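PDB 4TKD: crossover junction endodeoxyribonuclease Hjc, which resolves Holliday junctions during genetic recombination, acting as a magnesium-dependent homodimeric endonuclease that introduces paired nicks into opposing strands of four-way DNA junctions. Local coordinates for residues V27-S32 against D38-I43; A45-V50 against L128-I133; E55-K60 against R68-G73; E72-F77 against G83-G88; I98-L103 against G109-D114. All coordinates share one frame; numbering follows the deposited sequence.

Interaction 1 (V27-S32 against D38-I43); sequences VRAPAS and DPIPDI
The end of the edge strand 25-28 is zipped here to the loop leading into strand 43-47, which holds the inferred magnesium ligand Asp-42, at the acidic centre of a PD-(D/E)XK nuclease fold. Arg-28 and Ile-43 form an antiparallel non-hydrogen-bonded pair with CA atoms 4.7 Å apart, and their side chains share the sheet face that helix 10-21 covers. One residue on, Ala-29 N donates to Asp-42 O over 2.9 Å, a bent bond with 136° at the hydrogen; the donor stands above the carbonyl plane, 42° out of it. The same oxygen also receives a CA-H...O contact from Arg-28 CA at 3.3 Å, and Val-27 O takes a similar one from Ile-43 CA. Past the bridge both chains run on as loop, and Ala-29 packs on the residues before strand 43-47: its CB lies 3.2 Å from Pro-41 O and 3.8 Å from Ile-40 CG2. Ile-40 also packs on Val-27 of the second subunit. Asp-42 gives this contact its carbonyl alone: its CB points away, and OD2 accepts from Met-56 N. Asp-42 and Ile-43 together face Ile-54, a classic beta bulge. The Pro-41 to Asp-42 step, whose aspartate sits in the bulge, corresponds to the PD of the PD-(D/E)XK signature.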
# COMPACT_ATOMS: atom_id res chain seq x y z
N VAL C 27 8.65 -19.38 6.22
CA VAL C 27 10.01 -19.72 5.88
C VAL C 27 10.97 -18.68 6.48
O VAL C 27 10.64 -17.50 6.55
CB VAL C 27 10.19 -19.94 4.34
CG1 VAL C 27 10.09 -18.65 3.55
CG2 VAL C 27 11.48 -20.65 4.02
N ARG C 28 12.16 -19.14 6.88
CA ARG C 28 13.22 -18.29 7.40
C ARG C 28 14.18 -17.97 6.24
O ARG C 28 14.18 -18.66 5.22
CB ARG C 28 13.96 -19.00 8.53
CG ARG C 28 13.21 -18.99 9.86
CD ARG C 28 13.80 -20.00 10.82
NE ARG C 28 14.40 -19.37 12.00
CZ ARG C 28 14.10 -19.66 13.26
NH1 ARG C 28 13.19 -20.60 13.53
NH2 ARG C 28 14.70 -19.03 14.26
N ALA C 29 14.99 -16.94 6.39
CA ALA C 29 15.93 -16.67 5.31
C ALA C 29 17.17 -17.55 5.52
O ALA C 29 17.58 -17.76 6.66
CB ALA C 29 16.31 -15.21 5.30
N PRO C 30 17.78 -18.10 4.44
CA PRO C 30 18.97 -18.95 4.64
C PRO C 30 20.21 -18.18 5.09
O PRO C 30 20.37 -17.00 4.76
CB PRO C 30 19.17 -19.64 3.29
CG PRO C 30 18.46 -18.80 2.30
CD PRO C 30 17.40 -18.01 3.01
N ALA C 31 21.10 -18.86 5.84
CA ALA C 31 22.41 -18.36 6.28
C ALA C 31 23.31 -18.23 5.02
O ALA C 31 24.27 -17.46 5.01
CB ALA C 31 23.04 -19.32 7.28
N SER C 32 22.94 -18.97 3.96
CA SER C 32 23.51 -18.97 2.61
C SER C 32 22.83 -17.83 1.77
O SER C 32 22.41 -18.04 0.62
CB SER C 32 23.31 -20.33 1.95
OG SER C 32 23.82 -20.37 0.62
N ASP C 38 21.38 -8.27 -2.35
CA ASP C 38 20.27 -9.19 -2.50
C ASP C 38 19.83 -9.73 -1.13
O ASP C 38 19.70 -10.94 -0.96
CB ASP C 38 20.55 -10.27 -3.56
CG ASP C 38 20.16 -9.81 -4.95
OD1 ASP C 38 20.80 -8.86 -5.47
OD2 ASP C 38 19.17 -10.35 -5.50
N PRO C 39 19.63 -8.85 -0.11
CA PRO C 39 19.18 -9.38 1.18
C PRO C 39 17.76 -9.87 1.04
O PRO C 39 16.98 -9.42 0.19
CB PRO C 39 19.31 -8.20 2.13
CG PRO C 39 19.12 -7.02 1.28
CD PRO C 39 19.72 -7.37 -0.08
N ILE C 40 17.47 -10.86 1.86
CA ILE C 40 16.17 -11.52 1.93
C ILE C 40 15.63 -11.27 3.32
O ILE C 40 16.37 -11.48 4.30
CB ILE C 40 16.34 -13.04 1.62
CG1 ILE C 40 16.76 -13.27 0.12
CG2 ILE C 40 15.08 -13.86 1.95
CD1 ILE C 40 17.31 -14.64 -0.16
N PRO C 41 14.36 -10.86 3.48
CA PRO C 41 13.79 -10.72 4.85
C PRO C 41 13.93 -12.01 5.69
O PRO C 41 13.84 -13.12 5.14
CB PRO C 41 12.32 -10.37 4.59
CG PRO C 41 12.32 -9.79 3.19
CD PRO C 41 13.33 -10.58 2.45
N ASP C 42 14.21 -11.86 7.00
CA ASP C 42 14.41 -12.95 7.98
C ASP C 42 13.28 -13.92 8.01
O ASP C 42 13.53 -15.12 8.13
CB ASP C 42 14.66 -12.41 9.40
CG ASP C 42 15.96 -11.64 9.51
OD1 ASP C 42 16.99 -12.14 9.00
OD2 ASP C 42 15.95 -10.54 10.09
N ILE C 43 12.04 -13.42 7.91
CA ILE C 43 10.85 -14.24 7.94
C ILE C 43 9.95 -13.85 6.80
O ILE C 43 9.66 -12.66 6.60
CB ILE C 43 10.10 -14.11 9.30
CG1 ILE C 43 10.98 -14.50 10.51
CG2 ILE C 43 8.78 -14.90 9.29
CD1 ILE C 43 10.44 -14.00 11.89

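Interaction 2 (A45-V50 against L128-I133)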
# COMPACT_ATOMS: atom_id res chain seq x y z
N ALA C 45 6.21 -14.94 5.56
CA ALA C 45 5.00 -15.66 5.94
C ALA C 45 3.95 -15.45 4.87
O ALA C 45 3.71 -14.33 4.43
CB ALA C 45 4.50 -15.18 7.29
N LEU C 46 3.36 -16.55 4.42
CA LEU C 46 2.38 -16.52 3.34
C LEU C 46 1.09 -17.20 3.74
O LEU C 46 1.11 -18.28 4.34
CB LEU C 46 2.95 -17.22 2.08
CG LEU C 46 4.40 -16.95 1.70
CD1 LEU C 46 4.91 -18.03 0.70
CD2 LEU C 46 4.59 -15.50 1.18
N LYS C 47 -0.04 -16.59 3.38
CA LYS C 47 -1.36 -17.16 3.65
C LYS C 47 -2.31 -16.73 2.57
O LYS C 47 -2.64 -15.55 2.48
CB LYS C 47 -1.88 -16.76 5.04
CG LYS C 47 -3.10 -17.57 5.47
CD LYS C 47 -3.65 -17.13 6.81
CE LYS C 47 -4.90 -17.90 7.13
NZ LYS C 47 -5.38 -17.63 8.51
N ASN C 48 -2.74 -17.68 1.74
CA ASN C 48 -3.67 -17.49 0.64
C ASN C 48 -3.53 -16.15 -0.08
O ASN C 48 -4.44 -15.30 -0.06
CB ASN C 48 -5.10 -17.76 1.11
CG ASN C 48 -6.03 -18.10 -0.03
OD1 ASN C 48 -5.65 -18.77 -1.02
ND2 ASN C 48 -7.27 -17.65 0.08
N GLY C 49 -2.34 -15.94 -0.64
CA GLY C 49 -2.00 -14.75 -1.40
C GLY C 49 -1.55 -13.55 -0.58
O GLY C 49 -1.20 -12.52 -1.17
N VAL C 50 -1.55 -13.65 0.77
CA VAL C 50 -1.10 -12.55 1.63
C VAL C 50 0.37 -12.78 2.01
O VAL C 50 0.71 -13.81 2.59
CB VAL C 50 -2.00 -12.31 2.88
CG1 VAL C 50 -1.42 -11.25 3.82
CG2 VAL C 50 -3.44 -12.00 2.47
N LEU C 128 -4.90 -6.53 10.49
CA LEU C 128 -4.78 -5.40 9.56
C LEU C 128 -4.30 -5.75 8.18
O LEU C 128 -4.91 -5.28 7.22
CB LEU C 128 -3.98 -4.22 10.13
CG LEU C 128 -4.59 -3.50 11.34
CD1 LEU C 128 -3.72 -2.34 11.76
CD2 LEU C 128 -5.96 -3.02 11.05
N VAL C 129 -3.26 -6.60 8.04
CA VAL C 129 -2.76 -6.99 6.72
C VAL C 129 -3.80 -7.86 5.98
O VAL C 129 -4.08 -7.62 4.80
CB VAL C 129 -1.33 -7.62 6.74
CG1 VAL C 129 -0.87 -8.00 5.33
CG2 VAL C 129 -0.32 -6.68 7.37
N GLU C 130 -4.39 -8.87 6.68
CA GLU C 130 -5.41 -9.72 6.05
C GLU C 130 -6.62 -8.86 5.65
O GLU C 130 -7.06 -8.93 4.50
CB GLU C 130 -5.85 -10.86 6.97
CG GLU C 130 -4.92 -12.07 6.99
CD GLU C 130 -5.33 -13.17 7.96
OE1 GLU C 130 -6.51 -13.21 8.38
OE2 GLU C 130 -4.45 -13.99 8.32
N ALA C 131 -7.11 -7.98 6.56
CA ALA C 131 -8.25 -7.10 6.27
C ALA C 131 -7.97 -6.14 5.10
O ALA C 131 -8.89 -5.79 4.35
CB ALA C 131 -8.66 -6.34 7.52
N LYS C 132 -6.70 -5.81 4.87
CA LYS C 132 -6.27 -4.93 3.78
C LYS C 132 -6.19 -5.62 2.39
O LYS C 132 -6.67 -5.03 1.43
CB LYS C 132 -4.93 -4.24 4.13
CG LYS C 132 -4.37 -3.33 3.04
CD LYS C 132 -3.07 -2.71 3.49
CE LYS C 132 -2.14 -2.40 2.36
NZ LYS C 132 -0.91 -1.73 2.86
N ILE C 133 -5.53 -6.79 2.26
CA ILE C 133 -5.38 -7.38 0.93
C ILE C 133 -6.08 -8.73 0.64
O ILE C 133 -6.25 -9.04 -0.54
CB ILE C 133 -3.93 -7.28 0.30
CG1 ILE C 133 -3.01 -8.48 0.63
CG2 ILE C 133 -3.25 -5.90 0.48
CD1 ILE C 133 -2.71 -8.63 2.04
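Val-50, the last residue of the type I' turn that begins at Lys-47 in a beta hairpin, points its two methyl branches at helix 122-133 where that helix packs across the central sheet. Lys-47 and Val-50 close the turn with two backbone bonds, each N donating to the other's O. With CG1 anti to the backbone N (chi1 174°), Val-50 presents CG1 and CG2 together to Ile-133, whose CD1 sits between them, 3.4 Å from Val-50 CG1 and 3.5 Å from Val-50 CG2. Both separations are shorter than ordinary methyl contact, so the fit is tight. The two side chains meet at a slant; Ile-133 CB does not aim at the hairpin, and the terminal CD1 makes the approach. One helical turn earlier, Val-129 CG1 meets Val-50 CG1 at 3.6 Å, so this single branch lies against both helix residues. Val-129 goes on to pack on Ile-52, Ser-84 and Phe-86, which carries the helix over the neighbouring strands.

Beside this apolar patch Lys-47 meets Glu-130. The lysine is extended over its whole length and passes the carboxylate at an oblique angle, and its NZ hydrogen-bonds Lys-22 O. Toward Glu-130 there is a long salt bridge, with Lys-47 NZ 3.8 Å from Glu-130 OE2. That oxygen is buried by the contact without a hydrogen-bond partner in the model, and its nearest atom of segment 45-50 is a methylene, Lys-47 CD, 3.6 Å from Glu-130 OE2.

Interaction 3 (E55-K60 against R68-G73); sequences EMKSRK and REQAEG
Gln-70 of helix 68-81 places its amide against Glu-55 and Lys-57, on the strand that carries the E-X-K signature of the PD-(D/E)XK nucleases. Its NE2 lies 2.8 Å from Glu-55 OE2, but the angle is too poor for a hydrogen bond, and the carboxylate and amide planes stand 89° apart. On the lysine side, Gln-70 OE1 touches Lys-57 CE at 3.1 Å, while Lys-57 NZ and Gln-70 NE2, both donors, come within 3.1 Å. These are close polar approaches rather than hydrogen bonds. The glutamine gets there fully extended, CG anti to the backbone N (chi1 175°); Lys-57 instead folds back, and its NZ donates to Met-56 O over 3.0 Å. Lys-57 NZ also makes a long salt bridge of 3.9 Å to Glu-55 OE2. Further out, Glu-55 OE1 is taken by the Asp-42 amide, and backbone bonds to Phe-86 and Gly-88 fix Glu-55 in the sheet. Glu-55 is an inferred magnesium ligand and Lys-57 a predicted transition-state stabilizer; with Gln-70 beside them they fit the catalytic centre of a PD-(D/E)XK nuclease.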
# COMPACT_ATOMS: atom_id res chain seq x y z
N GLU C 55 11.82 -8.34 9.17
CA GLU C 55 13.26 -8.19 9.37
C GLU C 55 13.51 -8.03 10.87
O GLU C 55 12.96 -7.11 11.49
CB GLU C 55 13.83 -6.99 8.57
CG GLU C 55 15.36 -6.99 8.49
CD GLU C 55 16.04 -8.07 7.68
OE1 GLU C 55 15.35 -8.98 7.15
OE2 GLU C 55 17.28 -8.01 7.56
N MET C 56 14.26 -8.96 11.47
CA MET C 56 14.56 -8.96 12.91
C MET C 56 15.65 -7.98 13.20
O MET C 56 16.69 -8.00 12.51
CB MET C 56 14.99 -10.35 13.41
CG MET C 56 13.93 -11.44 13.33
SD MET C 56 12.31 -11.01 14.04
CE MET C 56 12.73 -10.73 15.77
N LYS C 57 15.45 -7.13 14.20
CA LYS C 57 16.46 -6.15 14.60
C LYS C 57 16.37 -5.85 16.09
O LYS C 57 15.28 -5.77 16.63
CB LYS C 57 16.34 -4.86 13.77
CG LYS C 57 17.00 -4.89 12.39
CD LYS C 57 18.52 -4.97 12.46
CE LYS C 57 19.13 -5.36 11.15
NZ LYS C 57 18.94 -6.81 10.84
N SER C 58 17.54 -5.68 16.74
CA SER C 58 17.62 -5.38 18.17
C SER C 58 17.55 -3.88 18.49
O SER C 58 17.97 -3.05 17.67
CB SER C 58 18.88 -6.00 18.78
OG SER C 58 20.05 -5.45 18.19
N ARG C 59 17.01 -3.55 19.69
CA ARG C 59 16.91 -2.18 20.23
C ARG C 59 18.25 -1.87 20.91
O ARG C 59 18.67 -2.58 21.83
CB ARG C 59 15.76 -2.07 21.24
CG ARG C 59 14.48 -1.56 20.64
CD ARG C 59 13.99 -0.29 21.30
NE ARG C 59 12.65 0.07 20.83
CZ ARG C 59 12.40 0.96 19.87
NH1 ARG C 59 13.40 1.60 19.27
NH2 ARG C 59 11.15 1.21 19.51
N LYS C 60 18.96 -0.84 20.40
CA LYS C 60 20.28 -0.45 20.88
C LYS C 60 20.34 1.02 21.30
O LYS C 60 20.23 1.91 20.45
CB LYS C 60 21.36 -0.74 19.82
CG LYS C 60 21.62 -2.23 19.58
CD LYS C 60 22.39 -2.44 18.29
CE LYS C 60 22.99 -3.82 18.20
NZ LYS C 60 23.76 -3.98 16.94
N ARG C 68 21.84 1.10 5.22
CA ARG C 68 21.41 1.44 3.87
C ARG C 68 21.26 0.26 2.88
O ARG C 68 20.19 0.11 2.31
CB ARG C 68 22.34 2.53 3.29
CG ARG C 68 22.14 2.81 1.79
CD ARG C 68 23.02 3.93 1.32
NE ARG C 68 24.37 3.45 1.05
CZ ARG C 68 25.41 3.61 1.86
NH1 ARG C 68 25.27 4.30 2.99
NH2 ARG C 68 26.59 3.09 1.55
N GLU C 69 22.33 -0.52 2.67
CA GLU C 69 22.31 -1.62 1.70
C GLU C 69 21.35 -2.72 2.09
O GLU C 69 20.63 -3.20 1.21
CB GLU C 69 23.75 -2.15 1.47
CG GLU C 69 24.83 -1.06 1.34
CD GLU C 69 25.60 -0.65 2.59
OE1 GLU C 69 26.85 -0.65 2.54
OE2 GLU C 69 24.97 -0.26 3.60
N GLN C 70 21.25 -3.06 3.41
CA GLN C 70 20.29 -4.05 3.91
C GLN C 70 18.86 -3.51 3.73
O GLN C 70 18.02 -4.21 3.18
CB GLN C 70 20.55 -4.37 5.38
CG GLN C 70 19.50 -5.30 6.02
CD GLN C 70 19.78 -5.57 7.46
OE1 GLN C 70 19.96 -4.66 8.28
NE2 GLN C 70 19.76 -6.82 7.83
N ALA C 71 18.61 -2.27 4.17
CA ALA C 71 17.31 -1.61 4.06
C ALA C 71 16.84 -1.56 2.61
O ALA C 71 15.73 -2.01 2.34
CB ALA C 71 17.38 -0.21 4.63
N GLU C 72 17.69 -1.06 1.69
CA GLU C 72 17.36 -0.94 0.26
C GLU C 72 16.95 -2.26 -0.37
O GLU C 72 15.92 -2.31 -1.05
CB GLU C 72 18.47 -0.24 -0.54
CG GLU C 72 18.47 1.28 -0.31
CD GLU C 72 19.69 2.04 -0.78
OE1 GLU C 72 20.59 1.42 -1.39
OE2 GLU C 72 19.75 3.27 -0.54
N GLY C 73 17.69 -3.33 -0.06
CA GLY C 73 17.42 -4.67 -0.56
C GLY C 73 16.13 -5.26 -0.05
O GLY C 73 15.39 -5.84 -0.84

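Interaction 4 (E72-F77 against G83-G88); sequences EGIIEF and GSLFLG
Leu-85 rises from strand 84-90 against Ile-74 of helix 68-81, which lies in the beta-alpha-beta crossover from strand 50-58 to the parallel neighbouring strand 84-90 of the nuclease fold. The helix and strand approach most closely at Ile-75 and Leu-85, whose CA atoms are 7.4 Å apart. From Leu-85 CB, which points toward the helix, the chain continues to CG anti to the backbone N (chi1 -176°), and this carries the branch point outward from the sheet. Of the two methyls beyond it, CD2 makes the contact. It lies against the helix backbone, with Leu-85 CD2 3.7 Å from Ile-74 O and 4.0 Å from Ile-75 N, and so covers the peptide link between the two isoleucines. The same methyl meets the Ile-74 side chain, where it is 4.0 Å from Ile-74 CG1 and 3.9 Å from Ile-74 CD1. Ile-74 and Leu-85 cross at about a right angle. Ile-74 carries CG1 in the crowded position between its backbone N and carbonyl carbon (chi1 61°), which lays CG1 and CD1 beside the leucine. Ile-75 points its CB away from the strand and adds only a marginal touch.

Phe-100 packs on all three of these residues, and Leu-53 of the adjacent strand touches Leu-85. Ile-74 also leans on Glu-55, an inferred magnesium ligand, so this apolar core backs directly onto the metal site. The weakest side-chain touch is that of Ile-75 CG1, 4.5 Å from Leu-85 CD2.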
# COMPACT_ATOMS: atom_id res chain seq x y z
N GLU C 72 17.69 -1.06 1.69
CA GLU C 72 17.36 -0.94 0.26
C GLU C 72 16.95 -2.26 -0.37
O GLU C 72 15.92 -2.31 -1.05
CB GLU C 72 18.47 -0.24 -0.54
CG GLU C 72 18.47 1.28 -0.31
CD GLU C 72 19.69 2.04 -0.78
OE1 GLU C 72 20.59 1.42 -1.39
OE2 GLU C 72 19.75 3.27 -0.54
N GLY C 73 17.69 -3.33 -0.06
CA GLY C 73 17.42 -4.67 -0.56
C GLY C 73 16.13 -5.26 -0.05
O GLY C 73 15.39 -5.84 -0.84
N ILE C 74 15.81 -5.09 1.25
CA ILE C 74 14.56 -5.60 1.81
C ILE C 74 13.35 -4.81 1.30
O ILE C 74 12.29 -5.39 1.11
CB ILE C 74 14.55 -5.91 3.34
CG1 ILE C 74 14.83 -4.65 4.18
CG2 ILE C 74 15.48 -7.08 3.67
CD1 ILE C 74 14.51 -4.72 5.64
N ILE C 75 13.53 -3.47 1.07
CA ILE C 75 12.50 -2.56 0.55
C ILE C 75 12.15 -3.03 -0.88
O ILE C 75 10.98 -3.09 -1.27
CB ILE C 75 13.00 -1.07 0.59
CG1 ILE C 75 12.93 -0.47 2.01
CG2 ILE C 75 12.20 -0.18 -0.39
CD1 ILE C 75 13.83 0.76 2.24
N GLU C 76 13.18 -3.36 -1.64
CA GLU C 76 13.07 -3.80 -3.03
C GLU C 76 12.38 -5.18 -3.14
O GLU C 76 11.51 -5.38 -3.99
CB GLU C 76 14.46 -3.81 -3.70
CG GLU C 76 14.90 -2.53 -4.39
CD GLU C 76 13.94 -1.94 -5.40
OE1 GLU C 76 13.13 -1.10 -4.97
OE2 GLU C 76 14.10 -2.16 -6.62
N PHE C 77 12.74 -6.11 -2.25
CA PHE C 77 12.13 -7.45 -2.18
C PHE C 77 10.63 -7.26 -1.88
O PHE C 77 9.80 -7.83 -2.59
CB PHE C 77 12.80 -8.28 -1.06
CG PHE C 77 12.46 -9.75 -0.98
CD1 PHE C 77 11.30 -10.18 -0.35
CD2 PHE C 77 13.32 -10.71 -1.52
CE1 PHE C 77 10.98 -11.54 -0.28
CE2 PHE C 77 13.00 -12.07 -1.46
CZ PHE C 77 11.84 -12.48 -0.83
N GLY C 83 4.49 -7.59 -0.98
CA GLY C 83 4.34 -7.93 0.43
C GLY C 83 4.41 -6.76 1.38
O GLY C 83 4.80 -5.65 1.00
N SER C 84 4.00 -6.99 2.64
CA SER C 84 4.02 -5.94 3.66
C SER C 84 5.27 -6.18 4.51
O SER C 84 5.45 -7.29 5.03
CB SER C 84 2.75 -6.00 4.49
OG SER C 84 1.61 -5.78 3.68
N LEU C 85 6.16 -5.16 4.59
CA LEU C 85 7.43 -5.21 5.29
C LEU C 85 7.36 -4.61 6.69
O LEU C 85 6.84 -3.50 6.87
CB LEU C 85 8.56 -4.58 4.46
CG LEU C 85 10.01 -4.64 5.02
CD1 LEU C 85 10.51 -6.08 5.16
CD2 LEU C 85 10.96 -3.85 4.17
N PHE C 86 7.88 -5.34 7.68
CA PHE C 86 7.90 -4.93 9.07
C PHE C 86 9.23 -5.23 9.70
O PHE C 86 9.92 -6.18 9.34
CB PHE C 86 6.82 -5.67 9.87
CG PHE C 86 5.41 -5.51 9.36
CD1 PHE C 86 4.90 -6.38 8.39
CD2 PHE C 86 4.58 -4.51 9.86
CE1 PHE C 86 3.60 -6.23 7.93
CE2 PHE C 86 3.28 -4.35 9.39
CZ PHE C 86 2.81 -5.22 8.43
N LEU C 87 9.56 -4.43 10.72
CA LEU C 87 10.74 -4.65 11.54
C LEU C 87 10.23 -5.35 12.79
O LEU C 87 9.32 -4.85 13.47
CB LEU C 87 11.40 -3.30 11.86
CG LEU C 87 12.91 -3.19 12.13
CD1 LEU C 87 13.76 -3.81 11.01
CD2 LEU C 87 13.31 -1.74 12.21
N GLY C 88 10.76 -6.56 13.03
CA GLY C 88 10.42 -7.36 14.20
C GLY C 88 11.40 -6.99 15.29
O GLY C 88 12.60 -7.20 15.12

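Interaction 5 (I98-L103 against G109-D114); sequences IPFEKL and GNYVAD
Leu-103 and Ala-113 bring the two backbones together, their CA atoms 4.9 Å apart, where the chain leaves the 3-10 turn 100-102 and passes strand 111-113. The closest backbone approach is a CA-H...O contact from Leu-103 CA to Val-112 O at 3.3 Å. Leu-103 carries most of the side-chain packing: with CG anti to the carbonyl carbon (chi1 -50°), it sends one methyl to Tyr-111 and the other to Ala-113. CD1 lies 3.7 Å from Tyr-111 CB and also sits over one face of the Phe-100 ring, toward its rim; CD2 meets Ala-113 CB at 3.6 Å. Its CB takes a third place, in plane at the edge of the Tyr-111 ring, 3.9 Å from Tyr-111 CD2. The leucine and tyrosine side chains cross nearly at right angles. The aromatic pair is looser: the Phe-100 and Tyr-111 rings have centroids 5.9 Å apart and planes inclined by 34°, an oblique meeting. At the other end Ile-98 CD1 reaches Ala-113 CB at 4.2 Å. Tyr-111 rests on Ala-71 and Ile-75 of helix 68-81, and Phe-100 packs on Ile-74 and Ile-75, so both rings pack on the same helix. The contact therefore joins the edge strand 97-99 of the main sheet to the small antiparallel sheet of strands 64-66, 111-113 and 104-105, an accessory sheet packed beside the central sheet of this Hjc-family nuclease fold.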
# COMPACT_ATOMS: atom_id res chain seq x y z
N ILE C 98 7.17 -3.07 13.64
CA ILE C 98 7.16 -1.71 13.11
C ILE C 98 7.02 -1.73 11.59
O ILE C 98 7.91 -2.25 10.92
CB ILE C 98 8.39 -0.89 13.61
CG1 ILE C 98 8.35 -0.75 15.15
CG2 ILE C 98 8.45 0.49 12.94
CD1 ILE C 98 9.71 -0.50 15.81
N PRO C 99 5.93 -1.14 11.02
CA PRO C 99 5.83 -1.07 9.55
C PRO C 99 7.03 -0.32 9.00
O PRO C 99 7.40 0.72 9.56
CB PRO C 99 4.52 -0.30 9.30
CG PRO C 99 3.76 -0.42 10.59
CD PRO C 99 4.81 -0.43 11.67
N PHE C 100 7.70 -0.88 7.98
CA PHE C 100 8.91 -0.29 7.43
C PHE C 100 8.81 1.17 7.03
O PHE C 100 9.81 1.88 7.12
CB PHE C 100 9.49 -1.13 6.30
CG PHE C 100 10.99 -1.20 6.39
CD1 PHE C 100 11.62 -2.02 7.32
CD2 PHE C 100 11.78 -0.44 5.54
CE1 PHE C 100 13.01 -2.07 7.40
CE2 PHE C 100 13.18 -0.49 5.61
CZ PHE C 100 13.78 -1.30 6.55
N GLU C 101 7.60 1.60 6.60
CA GLU C 101 7.29 2.98 6.19
C GLU C 101 7.36 4.00 7.33
O GLU C 101 7.44 5.19 7.06
CB GLU C 101 5.94 3.10 5.45
CG GLU C 101 4.85 2.19 5.97
CD GLU C 101 4.80 0.89 5.20
OE1 GLU C 101 5.55 -0.03 5.60
OE2 GLU C 101 4.15 0.83 4.13
N LYS C 102 7.36 3.54 8.60
CA LYS C 102 7.47 4.39 9.79
C LYS C 102 8.92 4.78 10.03
O LYS C 102 9.17 5.76 10.74
CB LYS C 102 6.90 3.69 11.04
CG LYS C 102 5.45 3.21 10.90
CD LYS C 102 4.43 4.16 11.51
CE LYS C 102 4.16 3.87 12.97
NZ LYS C 102 2.85 4.44 13.41
N LEU C 103 9.90 4.01 9.47
CA LEU C 103 11.31 4.33 9.67
C LEU C 103 11.69 5.59 8.91
O LEU C 103 11.15 5.84 7.83
CB LEU C 103 12.27 3.18 9.26
CG LEU C 103 12.06 1.74 9.75
CD1 LEU C 103 13.34 0.95 9.59
CD2 LEU C 103 11.62 1.67 11.20
N GLY C 109 21.46 7.44 4.21
CA GLY C 109 20.56 6.44 3.65
C GLY C 109 20.22 5.29 4.57
O GLY C 109 19.54 4.35 4.16
N ASN C 110 20.67 5.35 5.84
CA ASN C 110 20.32 4.32 6.83
C ASN C 110 18.91 4.60 7.30
O ASN C 110 18.37 5.67 7.04
CB ASN C 110 21.29 4.30 8.01
CG ASN C 110 22.73 4.07 7.64
OD1 ASN C 110 23.09 3.17 6.86
ND2 ASN C 110 23.60 4.87 8.23
N TYR C 111 18.32 3.63 7.97
CA TYR C 111 16.95 3.72 8.45
C TYR C 111 16.88 3.55 9.94
O TYR C 111 17.53 2.66 10.50
CB TYR C 111 16.05 2.72 7.71
CG TYR C 111 15.71 3.16 6.31
CD1 TYR C 111 16.64 3.06 5.28
CD2 TYR C 111 14.46 3.70 6.02
CE1 TYR C 111 16.33 3.48 3.99
CE2 TYR C 111 14.14 4.13 4.73
CZ TYR C 111 15.08 4.01 3.71
OH TYR C 111 14.76 4.42 2.44
N VAL C 112 16.08 4.42 10.58
CA VAL C 112 15.88 4.44 12.02
C VAL C 112 14.48 4.39 12.44
O VAL C 112 13.64 5.07 11.86
CB VAL C 112 16.59 5.58 12.80
CG1 VAL C 112 17.73 5.04 13.63
CG2 VAL C 112 17.02 6.73 11.90
N ALA C 113 14.26 3.64 13.50
CA ALA C 113 13.02 3.52 14.24
C ALA C 113 13.31 4.31 15.50
O ALA C 113 14.29 4.02 16.19
CB ALA C 113 12.75 2.07 14.60
N ASP C 114 12.51 5.34 15.74
CA ASP C 114 12.60 6.20 16.93
C ASP C 114 11.92 5.48 18.12
O ASP C 114 11.51 4.32 17.98
CB ASP C 114 11.91 7.56 16.65
CG ASP C 114 12.83 8.70 16.27
OD1 ASP C 114 13.61 8.55 15.30
OD2 ASP C 114 12.73 9.78 16.90

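Interactions 1 and 3 meet at the metal site: Asp-42 N lies 3.1 Å from Glu-55 OE1, a probable hydrogen bond that links two inferred magnesium ligands, while Asp-42 OD2 is 2.7 Å from Met-56 N, on the same strand as Glu-55. Interaction 4 adjoins them, about 9 Å from interaction 3 between centres, and shares helix 68-81 with it; Glu-55 O accepts from Gly-88 N at 2.7 Å. Interaction 5 continues that core, as Ile-74 CD1 touches Phe-100 CE1 at 3.5 Å. Interaction 2 lies away from the annotated sites, about 23 Å from interaction 3 between centres, and joins interaction 4 through Val-129 CG2 and Phe-86 CZ, 3.6 Å apart.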